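Local coordinates for glyoxylate-induced Protein (Pseudomonas aeruginosa, PDB 1SQ4) that is of unknown function but folds as a double cupin barrel and may act as a ureidoglycine aminohydrolase, at residues F48-R53 against K127-T132; A8-H13 against H135-W140; Q108-Q113 against A156-E161; V93-E98 against Y217-K222. All blocks are in the same frame, centred on the assembly; numbering follows the deposited sequence.

The four contacts of this double cupin interlock along the chain. The N-terminal arm opens contact 2 at 8-13, and 48-53 opens contact 1 at the entry to an edge strand. Segments 93-98 and 108-113 then open contacts 4 and 3. Contact 1 closes first, at 127-132, and is nested inside contact 2, which closes at 135-140. Contact 3 closes at 156-161, inside the much longer loop that contact 4 ends at 217-222. Contacts 1 and 2 each cross contacts 3 and 4. Contacts 1 and 3 join the two sheets of the first barrel, contact 2 fastens the arm to it, and contact 4 joins it to the second cupin barrel.

Contact 1 (F48-R53 against K127-T132); sequences FWDNMR and KVRNTT
Asp-50 and Arg-129 form the polar half of this contact, a salt bridge built on a single carboxylate oxygen. Arg-129 NH2 donates to Asp-50 OD2 over 3.3 Å, with an N-H...O angle of 154°, and OD2 accepts through its anti lone pair, the one pointing away from OD1. Arg-129 NH1 adds a weak bond to the same OD2 at 3.4 Å. The carboxylate and guanidinium planes lie only 11° apart, and the oxygen sits at the guanidinium edge, in its plane. Bends at chi2 and chi3, both 64°, curl the arginine back to this position, where NH2 also donates to the carbonyl O of Asn-78. In the N-terminal cupin barrel, the pairing ties the chain entering edge strand 52-57 of one sheet to strand 126-129 of the other.

The apolar half is Trp-49 against Val-128. One methyl comes obliquely to the outer end of the indole's six-membered ring, with Trp-49 CH2 and CZ3 each 3.4 Å from Val-128 CG2. Met-52, a selenomethionine, turns its CE over one face of the same indole, 3.6 Å above the plane and offset toward the rim. Val-128 is backed by Leu-103 of strand 101-105.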
# COMPACT_ATOMS: atom_id res chain seq x y z
N PHE A 48 27.01 -20.48 -32.92
CA PHE A 48 27.50 -21.83 -33.07
C PHE A 48 26.51 -22.92 -32.63
O PHE A 48 26.91 -24.03 -32.28
CB PHE A 48 28.81 -21.95 -32.28
CG PHE A 48 29.80 -20.83 -32.56
CD1 PHE A 48 30.23 -20.58 -33.86
CD2 PHE A 48 30.30 -20.04 -31.52
CE1 PHE A 48 31.16 -19.57 -34.13
CE2 PHE A 48 31.23 -19.03 -31.79
CZ PHE A 48 31.66 -18.79 -33.10
N TRP A 49 25.22 -22.61 -32.63
CA TRP A 49 24.25 -23.63 -32.26
C TRP A 49 23.30 -23.93 -33.40
O TRP A 49 22.67 -23.03 -33.96
CB TRP A 49 23.46 -23.22 -31.01
CG TRP A 49 24.22 -23.34 -29.71
CD1 TRP A 49 25.14 -22.46 -29.21
CD2 TRP A 49 24.11 -24.39 -28.74
NE1 TRP A 49 25.61 -22.90 -27.99
CE2 TRP A 49 24.99 -24.09 -27.68
CE3 TRP A 49 23.35 -25.57 -28.67
CZ2 TRP A 49 25.14 -24.91 -26.56
CZ3 TRP A 49 23.50 -26.39 -27.55
CH2 TRP A 49 24.39 -26.06 -26.51
N ASP A 50 23.21 -25.21 -33.76
CA ASP A 50 22.33 -25.65 -34.84
C ASP A 50 21.01 -26.15 -34.28
O ASP A 50 20.99 -26.91 -33.31
CB ASP A 50 22.97 -26.78 -35.65
CG ASP A 50 24.45 -26.56 -35.87
OD1 ASP A 50 24.80 -25.54 -36.51
OD2 ASP A 50 25.25 -27.40 -35.40
N ASN A 51 19.93 -25.73 -34.91
CA ASN A 51 18.58 -26.11 -34.54
C ASN A 51 18.31 -25.98 -33.05
O ASN A 51 17.81 -26.90 -32.41
CB ASN A 51 18.30 -27.55 -35.00
CG ASN A 51 18.52 -27.71 -36.48
OD1 ASN A 51 18.09 -26.87 -37.28
ND2 ASN A 51 19.17 -28.80 -36.88
N MSE A 52 18.62 -24.81 -32.51
CA MSE A 52 18.43 -24.57 -31.10
C MSE A 52 17.61 -23.34 -30.75
O MSE A 52 17.73 -22.29 -31.39
CB MSE A 52 19.80 -24.46 -30.44
CG MSE A 52 19.78 -24.29 -28.92
SE MSE A 52 19.53 -22.51 -28.23
CE MSE A 52 21.37 -22.10 -27.72
N ARG A 53 16.77 -23.47 -29.74
CA ARG A 53 15.95 -22.37 -29.25
C ARG A 53 15.95 -22.56 -27.73
O ARG A 53 15.93 -23.70 -27.25
CB ARG A 53 14.52 -22.47 -29.83
CG ARG A 53 13.75 -23.71 -29.37
CD ARG A 53 12.53 -24.05 -30.25
NE ARG A 53 11.56 -22.95 -30.35
CZ ARG A 53 10.29 -23.01 -29.94
NH1 ARG A 53 9.78 -24.11 -29.39
NH2 ARG A 53 9.51 -21.94 -30.10
N LYS A 127 30.75 -31.10 -25.78
CA LYS A 127 29.84 -30.73 -26.85
C LYS A 127 28.57 -31.52 -26.72
O LYS A 127 28.57 -32.60 -26.14
CB LYS A 127 30.51 -30.90 -28.22
CG LYS A 127 31.31 -32.17 -28.42
CD LYS A 127 32.16 -32.03 -29.66
CE LYS A 127 32.91 -33.31 -29.95
NZ LYS A 127 33.62 -33.24 -31.26
N VAL A 128 27.47 -30.94 -27.21
CA VAL A 128 26.16 -31.58 -27.11
C VAL A 128 25.49 -31.77 -28.45
O VAL A 128 25.56 -30.91 -29.33
CB VAL A 128 25.20 -30.74 -26.20
CG1 VAL A 128 25.78 -30.58 -24.82
CG2 VAL A 128 24.94 -29.39 -26.82
N ARG A 129 24.81 -32.89 -28.61
CA ARG A 129 24.16 -33.12 -29.88
C ARG A 129 22.90 -33.96 -29.66
O ARG A 129 22.84 -34.77 -28.72
CB ARG A 129 25.14 -33.82 -30.83
CG ARG A 129 24.62 -34.10 -32.22
CD ARG A 129 24.31 -32.83 -32.99
NE ARG A 129 25.50 -32.02 -33.24
CZ ARG A 129 25.46 -30.81 -33.80
NH1 ARG A 129 26.59 -30.13 -33.99
NH2 ARG A 129 24.31 -30.27 -34.16
N ASN A 130 21.90 -33.72 -30.50
CA ASN A 130 20.65 -34.48 -30.42
C ASN A 130 20.68 -35.49 -31.56
O ASN A 130 20.33 -35.15 -32.71
CB ASN A 130 19.44 -33.55 -30.56
CG ASN A 130 18.12 -34.30 -30.48
OD1 ASN A 130 17.05 -33.71 -30.64
ND2 ASN A 130 18.20 -35.61 -30.24
N THR A 131 21.09 -36.72 -31.25
CA THR A 131 21.19 -37.78 -32.25
C THR A 131 19.90 -38.54 -32.47
O THR A 131 19.89 -39.50 -33.24
CB THR A 131 22.28 -38.83 -31.90
OG1 THR A 131 21.95 -39.48 -30.67
CG2 THR A 131 23.64 -38.19 -31.78
N THR A 132 18.80 -38.13 -31.83
CA THR A 132 17.53 -38.84 -32.01
C THR A 132 16.65 -38.13 -33.03
O THR A 132 17.00 -37.08 -33.55
CB THR A 132 16.71 -38.96 -30.70
OG1 THR A 132 16.04 -37.72 -30.45
CG2 THR A 132 17.60 -39.31 -29.52

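Contact 2 (A8-H13 against H135-W140)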
# COMPACT_ATOMS: atom_id res chain seq x y z
N ALA A 8 8.51 -29.67 -19.20
CA ALA A 8 9.36 -29.08 -20.22
C ALA A 8 8.54 -28.17 -21.14
O ALA A 8 7.53 -28.59 -21.70
CB ALA A 8 10.05 -30.16 -21.04
N PRO A 9 8.97 -26.91 -21.30
CA PRO A 9 8.29 -25.93 -22.14
C PRO A 9 8.21 -26.45 -23.55
O PRO A 9 9.06 -27.23 -23.98
CB PRO A 9 9.19 -24.71 -22.06
CG PRO A 9 9.92 -24.88 -20.79
CD PRO A 9 10.23 -26.34 -20.78
N HIS A 10 7.20 -25.99 -24.27
CA HIS A 10 7.01 -26.38 -25.66
C HIS A 10 6.76 -25.14 -26.50
O HIS A 10 6.76 -25.20 -27.73
CB HIS A 10 5.84 -27.37 -25.78
CG HIS A 10 6.22 -28.79 -25.44
ND1 HIS A 10 5.45 -29.87 -25.81
CD2 HIS A 10 7.29 -29.29 -24.79
CE1 HIS A 10 6.04 -30.98 -25.40
NE2 HIS A 10 7.15 -30.66 -24.78
N GLY A 11 6.56 -24.01 -25.83
CA GLY A 11 6.33 -22.77 -26.53
C GLY A 11 4.89 -22.55 -26.97
O GLY A 11 3.98 -22.50 -26.14
N GLY A 12 4.69 -22.41 -28.28
CA GLY A 12 3.36 -22.19 -28.82
C GLY A 12 2.88 -20.82 -28.42
O GLY A 12 3.64 -20.03 -27.87
N HIS A 13 1.62 -20.52 -28.71
CA HIS A 13 1.04 -19.23 -28.35
C HIS A 13 -0.46 -19.36 -28.07
O HIS A 13 -1.29 -18.73 -28.73
CB HIS A 13 1.27 -18.19 -29.46
CG HIS A 13 1.22 -18.77 -30.84
ND1 HIS A 13 2.24 -19.53 -31.37
CD2 HIS A 13 0.26 -18.73 -31.79
CE1 HIS A 13 1.92 -19.93 -32.58
NE2 HIS A 13 0.72 -19.46 -32.86
N HIS A 135 12.71 -34.23 -30.46
CA HIS A 135 13.31 -33.08 -29.82
C HIS A 135 13.79 -33.43 -28.44
O HIS A 135 13.38 -34.44 -27.85
CB HIS A 135 12.32 -31.92 -29.71
CG HIS A 135 11.95 -31.32 -31.03
ND1 HIS A 135 11.57 -30.00 -31.16
CD2 HIS A 135 11.89 -31.86 -32.27
CE1 HIS A 135 11.29 -29.76 -32.43
NE2 HIS A 135 11.48 -30.86 -33.12
N THR A 136 14.68 -32.61 -27.92
CA THR A 136 15.22 -32.84 -26.59
C THR A 136 15.20 -31.52 -25.83
O THR A 136 15.35 -30.45 -26.42
CB THR A 136 16.64 -33.40 -26.67
OG1 THR A 136 16.63 -34.58 -27.46
CG2 THR A 136 17.17 -33.74 -25.29
N ARG A 137 15.01 -31.58 -24.52
CA ARG A 137 14.96 -30.36 -23.75
C ARG A 137 15.71 -30.51 -22.45
O ARG A 137 15.51 -31.47 -21.70
CB ARG A 137 13.51 -29.97 -23.50
CG ARG A 137 12.68 -29.86 -24.79
CD ARG A 137 11.28 -29.38 -24.50
NE ARG A 137 10.62 -28.91 -25.71
CZ ARG A 137 10.13 -29.70 -26.65
NH1 ARG A 137 10.21 -31.02 -26.52
NH2 ARG A 137 9.59 -29.17 -27.74
N PHE A 138 16.60 -29.56 -22.18
CA PHE A 138 17.38 -29.60 -20.95
C PHE A 138 17.62 -28.23 -20.35
O PHE A 138 17.45 -27.21 -21.01
CB PHE A 138 18.74 -30.26 -21.19
CG PHE A 138 19.63 -29.52 -22.16
CD1 PHE A 138 19.41 -29.62 -23.53
CD2 PHE A 138 20.73 -28.79 -21.71
CE1 PHE A 138 20.26 -28.99 -24.43
CE2 PHE A 138 21.58 -28.16 -22.60
CZ PHE A 138 21.36 -28.27 -23.95
N HIS A 139 18.02 -28.23 -19.08
CA HIS A 139 18.31 -27.00 -18.35
C HIS A 139 19.81 -26.81 -18.35
O HIS A 139 20.56 -27.76 -18.19
CB HIS A 139 17.81 -27.09 -16.90
CG HIS A 139 16.33 -26.91 -16.76
ND1 HIS A 139 15.78 -25.92 -15.97
CD2 HIS A 139 15.29 -27.60 -17.29
CE1 HIS A 139 14.46 -26.01 -16.02
NE2 HIS A 139 14.14 -27.02 -16.81
N TRP A 140 20.25 -25.57 -18.52
CA TRP A 140 21.67 -25.26 -18.53
C TRP A 140 21.93 -24.14 -17.53
O TRP A 140 21.59 -22.98 -17.75
CB TRP A 140 22.08 -24.86 -19.95
CG TRP A 140 23.55 -24.58 -20.18
CD1 TRP A 140 24.57 -24.76 -19.30
CD2 TRP A 140 24.14 -24.00 -21.36
NE1 TRP A 140 25.76 -24.32 -19.85
CE2 TRP A 140 25.51 -23.84 -21.11
CE3 TRP A 140 23.62 -23.59 -22.60
CZ2 TRP A 140 26.39 -23.30 -22.05
CZ3 TRP A 140 24.50 -23.04 -23.54
CH2 TRP A 140 25.87 -22.90 -23.25
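Arg-137 reaches out of strand 136-144 to meet Ala-8, Pro-9 and His-10 of the N-terminal arm, and so fastens an irregular piece of chain to the six-stranded sheet of the first cupin barrel. Segment 8-13 has no regular structure of its own, and within 135-140 it is Arg-137 that makes all the close contacts with it. From CB, which points toward the arm, the chain runs extended through CG to NE (chi2 -176°, chi3 163°), a shape that carries the charged group well clear of the strand.

The first atom to touch the arm is CD: Arg-137 CD lies 3.1 Å from Pro-9 O and 3.8 Å from Ala-8 CB. NE comes next, 2.9 Å from Pro-9 O, but the angle is poor and the pair is not a hydrogen bond. At CZ the guanidinium turns one face to the imidazole: His-10 CD2 stands over its centre, 3.4 Å from Arg-137 CZ. The two flat groups are inclined by 33°, so they overlap without being parallel, and NH2 lies over one face of the imidazole, offset toward the rim. Glu-74 offers NH2 a long, weak ion pair.

NH1 has the stronger polar partner. It forms a salt bridge with Glu-98 OE1, which should offset the charge of this buried arginine. The same carboxylate oxygen is hydrogen-bonded to His-10 NE2, so both side chains converge on Glu-98 OE1; His-10 NE2 and Arg-137 NH1 themselves, 3.5 Å apart, are not bonded to each other.

Contact 3 (Q108-Q113 against A156-E161); sequences QVHAMQ and AFVTNE
Two edge strands of the N-terminal cupin barrel meet where His-110 packs on Val-158: strand 109-112 closes the four-stranded sheet, and strand 157-160 is an outermost strand of the six-stranded one. Their touching parts run in nearly the same direction, 18° apart, yet the CA atoms of His-110 and Val-158 are 7.6 Å from each other. At that spacing side chains and a water span the gap in place of backbone bonds.

The central interaction is a CH-pi contact. Val-158 CG2 lies 3.4 Å from the centroid of the His-110 ring and only 6° off the ring normal, so the methyl points at the middle of the imidazole face. Its sister methyl, CG1, is anti to the backbone N (chi1 -177°) and turns toward Met-112, a selenomethionine, whose SE is 4.4 Å from Val-158 CG1. That buried side chain also rests on Leu-101, Leu-103 and Ala-118.

Farther along the pair of strands the link becomes polar. One water accepts from Gln-113 N at 2.7 Å and from Asn-160 ND2 at 3.2 Å, bridging backbone to side chain. ND2 also donates across to Pro-114 O, just past Gln-113, while OD1 accepts from Gln-162 N close by in its own part of the chain; together these bonds should fix the rotation of the amide. Facing sheets joined by side-chain packing, with their edges close together, are typical of the cupin beta-barrel.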
# COMPACT_ATOMS: atom_id res chain seq x y z
N GLN A 108 34.58 -38.47 -23.30
CA GLN A 108 33.67 -39.54 -22.92
C GLN A 108 32.27 -39.18 -23.38
O GLN A 108 31.72 -38.17 -22.96
CB GLN A 108 33.67 -39.73 -21.40
CG GLN A 108 32.76 -40.85 -20.91
CD GLN A 108 33.47 -42.18 -20.79
OE1 GLN A 108 34.31 -42.52 -21.62
NE2 GLN A 108 33.14 -42.94 -19.75
N VAL A 109 31.68 -40.01 -24.25
CA VAL A 109 30.34 -39.75 -24.76
C VAL A 109 29.27 -40.33 -23.83
O VAL A 109 29.33 -41.51 -23.48
CB VAL A 109 30.16 -40.35 -26.17
CG1 VAL A 109 28.81 -39.96 -26.75
CG2 VAL A 109 31.27 -39.87 -27.08
N HIS A 110 28.31 -39.51 -23.43
CA HIS A 110 27.25 -39.98 -22.55
C HIS A 110 25.88 -39.85 -23.19
O HIS A 110 25.55 -38.81 -23.76
CB HIS A 110 27.22 -39.19 -21.24
CG HIS A 110 28.52 -39.19 -20.52
ND1 HIS A 110 29.55 -38.34 -20.84
CD2 HIS A 110 28.97 -39.95 -19.49
CE1 HIS A 110 30.58 -38.57 -20.05
NE2 HIS A 110 30.25 -39.54 -19.22
N ALA A 111 25.08 -40.90 -23.07
CA ALA A 111 23.74 -40.87 -23.61
C ALA A 111 22.86 -40.49 -22.42
O ALA A 111 22.57 -41.33 -21.56
CB ALA A 111 23.34 -42.23 -24.14
N MSE A 112 22.47 -39.22 -22.37
CA MSE A 112 21.65 -38.72 -21.27
C MSE A 112 20.15 -38.85 -21.52
O MSE A 112 19.64 -38.35 -22.53
CB MSE A 112 21.99 -37.26 -20.98
CG MSE A 112 23.46 -36.97 -20.91
SE MSE A 112 23.87 -35.31 -20.02
CE MSE A 112 23.79 -34.12 -21.53
N GLN A 113 19.45 -39.50 -20.61
CA GLN A 113 18.01 -39.68 -20.72
C GLN A 113 17.36 -38.66 -19.79
O GLN A 113 18.03 -38.07 -18.95
CB GLN A 113 17.62 -41.08 -20.27
CG GLN A 113 18.27 -42.19 -21.08
CD GLN A 113 17.87 -42.14 -22.53
OE1 GLN A 113 16.67 -42.01 -22.86
NE2 GLN A 113 18.85 -42.27 -23.42
N ALA A 156 34.49 -33.41 -13.52
CA ALA A 156 33.21 -33.65 -14.17
C ALA A 156 32.65 -35.01 -13.78
O ALA A 156 33.33 -35.82 -13.16
CB ALA A 156 33.37 -33.60 -15.66
N PHE A 157 31.40 -35.23 -14.14
CA PHE A 157 30.74 -36.48 -13.87
C PHE A 157 29.33 -36.40 -14.43
O PHE A 157 28.78 -35.32 -14.63
CB PHE A 157 30.74 -36.77 -12.36
CG PHE A 157 30.03 -35.76 -11.53
CD1 PHE A 157 28.66 -35.82 -11.38
CD2 PHE A 157 30.73 -34.73 -10.90
CE1 PHE A 157 27.98 -34.88 -10.62
CE2 PHE A 157 30.07 -33.78 -10.14
CZ PHE A 157 28.69 -33.86 -10.00
N VAL A 158 28.77 -37.57 -14.74
CA VAL A 158 27.43 -37.68 -15.31
C VAL A 158 26.70 -38.78 -14.55
O VAL A 158 27.31 -39.76 -14.11
CB VAL A 158 27.49 -38.06 -16.81
CG1 VAL A 158 26.09 -38.08 -17.41
CG2 VAL A 158 28.37 -37.07 -17.55
N THR A 159 25.39 -38.60 -14.40
CA THR A 159 24.57 -39.55 -13.67
C THR A 159 23.11 -39.18 -13.87
O THR A 159 22.81 -38.29 -14.67
CB THR A 159 24.94 -39.52 -12.17
OG1 THR A 159 24.15 -40.46 -11.44
CG2 THR A 159 24.73 -38.12 -11.61
N ASN A 160 22.21 -39.85 -13.17
CA ASN A 160 20.78 -39.56 -13.28
C ASN A 160 20.20 -39.49 -11.86
O ASN A 160 20.44 -40.36 -11.03
CB ASN A 160 20.09 -40.64 -14.13
CG ASN A 160 18.64 -40.28 -14.48
OD1 ASN A 160 17.79 -40.17 -13.60
ND2 ASN A 160 18.37 -40.08 -15.78
N GLU A 161 19.43 -38.45 -11.59
CA GLU A 161 18.86 -38.24 -10.28
C GLU A 161 18.01 -39.40 -9.81
O GLU A 161 17.88 -39.62 -8.61
CB GLU A 161 18.05 -36.94 -10.26
CG GLU A 161 16.77 -36.97 -11.08
CD GLU A 161 15.57 -37.27 -10.24
OE1 GLU A 161 14.44 -37.25 -10.78
OE2 GLU A 161 15.73 -37.52 -9.02
O HOH W 1 20.46 -40.31 -18.24

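Contact 4 (V93-E98 against Y217-K222)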
# COMPACT_ATOMS: atom_id res chain seq x y z
N VAL A 93 25.94 -27.08 -15.34
CA VAL A 93 25.20 -28.24 -14.91
C VAL A 93 24.11 -28.43 -15.95
O VAL A 93 23.30 -27.53 -16.20
CB VAL A 93 24.56 -28.05 -13.52
CG1 VAL A 93 23.67 -29.24 -13.21
CG2 VAL A 93 25.64 -27.91 -12.47
N LEU A 94 24.10 -29.60 -16.58
CA LEU A 94 23.10 -29.92 -17.59
C LEU A 94 22.12 -30.89 -16.98
O LEU A 94 22.51 -31.89 -16.36
CB LEU A 94 23.77 -30.54 -18.83
CG LEU A 94 24.05 -29.69 -20.08
CD1 LEU A 94 24.66 -28.36 -19.72
CD2 LEU A 94 24.96 -30.46 -21.01
N PHE A 95 20.83 -30.61 -17.16
CA PHE A 95 19.80 -31.46 -16.61
C PHE A 95 18.70 -31.67 -17.63
O PHE A 95 17.84 -30.81 -17.83
CB PHE A 95 19.20 -30.81 -15.36
CG PHE A 95 18.14 -31.63 -14.71
CD1 PHE A 95 18.47 -32.83 -14.09
CD2 PHE A 95 16.81 -31.24 -14.76
CE1 PHE A 95 17.49 -33.61 -13.52
CE2 PHE A 95 15.82 -32.03 -14.19
CZ PHE A 95 16.16 -33.22 -13.57
N VAL A 96 18.70 -32.84 -18.27
CA VAL A 96 17.69 -33.11 -19.28
C VAL A 96 16.33 -33.46 -18.69
O VAL A 96 16.23 -34.28 -17.78
CB VAL A 96 18.17 -34.23 -20.22
CG1 VAL A 96 18.59 -35.41 -19.40
CG2 VAL A 96 17.06 -34.61 -21.19
N VAL A 97 15.30 -32.82 -19.23
CA VAL A 97 13.94 -33.05 -18.76
C VAL A 97 13.06 -33.76 -19.77
O VAL A 97 12.02 -34.31 -19.42
CB VAL A 97 13.25 -31.73 -18.35
CG1 VAL A 97 13.94 -31.13 -17.15
CG2 VAL A 97 13.27 -30.76 -19.51
N GLU A 98 13.47 -33.77 -21.04
CA GLU A 98 12.68 -34.44 -22.05
C GLU A 98 13.55 -34.78 -23.22
O GLU A 98 14.35 -33.95 -23.67
CB GLU A 98 11.54 -33.56 -22.51
CG GLU A 98 10.46 -34.26 -23.29
CD GLU A 98 9.35 -33.31 -23.64
OE1 GLU A 98 9.46 -32.65 -24.69
OE2 GLU A 98 8.39 -33.19 -22.85
N TYR A 217 13.13 -23.99 -9.41
CA TYR A 217 12.36 -24.28 -10.62
C TYR A 217 11.53 -25.53 -10.37
O TYR A 217 12.08 -26.62 -10.26
CB TYR A 217 13.29 -24.49 -11.83
CG TYR A 217 12.54 -24.73 -13.12
CD1 TYR A 217 11.94 -25.96 -13.38
CD2 TYR A 217 12.38 -23.72 -14.06
CE1 TYR A 217 11.20 -26.17 -14.53
CE2 TYR A 217 11.64 -23.92 -15.23
CZ TYR A 217 11.06 -25.16 -15.45
OH TYR A 217 10.34 -25.38 -16.60
N VAL A 218 10.22 -25.38 -10.30
CA VAL A 218 9.38 -26.53 -10.03
C VAL A 218 9.39 -27.52 -11.19
O VAL A 218 8.93 -27.21 -12.29
CB VAL A 218 7.93 -26.09 -9.74
CG1 VAL A 218 7.12 -27.27 -9.26
CG2 VAL A 218 7.93 -24.98 -8.70
N LEU A 219 9.92 -28.71 -10.93
CA LEU A 219 9.99 -29.75 -11.94
C LEU A 219 8.71 -30.57 -12.01
O LEU A 219 8.30 -31.01 -13.08
CB LEU A 219 11.16 -30.70 -11.67
CG LEU A 219 12.57 -30.19 -11.98
CD1 LEU A 219 13.59 -31.29 -11.73
CD2 LEU A 219 12.64 -29.72 -13.43
N GLU A 220 8.07 -30.76 -10.87
CA GLU A 220 6.87 -31.57 -10.82
C GLU A 220 5.99 -31.25 -9.65
O GLU A 220 6.47 -30.93 -8.56
CB GLU A 220 7.27 -33.03 -10.76
CG GLU A 220 6.15 -33.97 -10.44
CD GLU A 220 6.67 -35.38 -10.24
OE1 GLU A 220 7.69 -35.53 -9.53
OE2 GLU A 220 6.06 -36.32 -10.79
N GLY A 221 4.68 -31.35 -9.86
CA GLY A 221 3.74 -31.10 -8.80
C GLY A 221 3.20 -29.70 -8.68
O GLY A 221 3.44 -28.82 -9.52
N LYS A 222 2.45 -29.49 -7.62
CA LYS A 222 1.84 -28.22 -7.33
C LYS A 222 1.87 -28.08 -5.81
O LYS A 222 1.97 -29.08 -5.09
CB LYS A 222 0.39 -28.18 -7.84
CG LYS A 222 0.25 -28.45 -9.34
CD LYS A 222 -0.94 -27.72 -10.00
CE LYS A 222 -2.32 -28.25 -9.57
NZ LYS A 222 -2.68 -27.91 -8.16
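Leu-219 of the second cupin barrel pushes its two methyls against Phe-95 and Val-97 of the first, in the buried junction between the domains of this double-barrel fold. The first shell is wholly apolar. Leu-219 CD1 meets the outer end of the phenyl ring, 3.4 Å from Phe-95 CE2 and 3.7 Å from Phe-95 CZ. CD2 serves both partners, standing 4.0 Å from Phe-95 CE2 and 4.2 Å from Val-97 CG1. Phenylalanine and leucine approach from opposite directions. With its CG anti to the backbone N (chi1 -178°), Phe-95 sends the ring across the gap, where it also rests on Ile-195 of the second barrel.

Leu-219 is backed by Leu-261 of its own sheet, and classic beta bulges mark both strands: Val-97 and Glu-98 together face Arg-137, and Leu-219 and Glu-220 together face Arg-259, apparently equivalent irregularities in the two barrels. Further out, the N-terminal arm covers Val-97 with Tyr-6 and Ala-8, and Glu-220 OE2 is hydrogen-bonded to Ser-5 OG of that same arm.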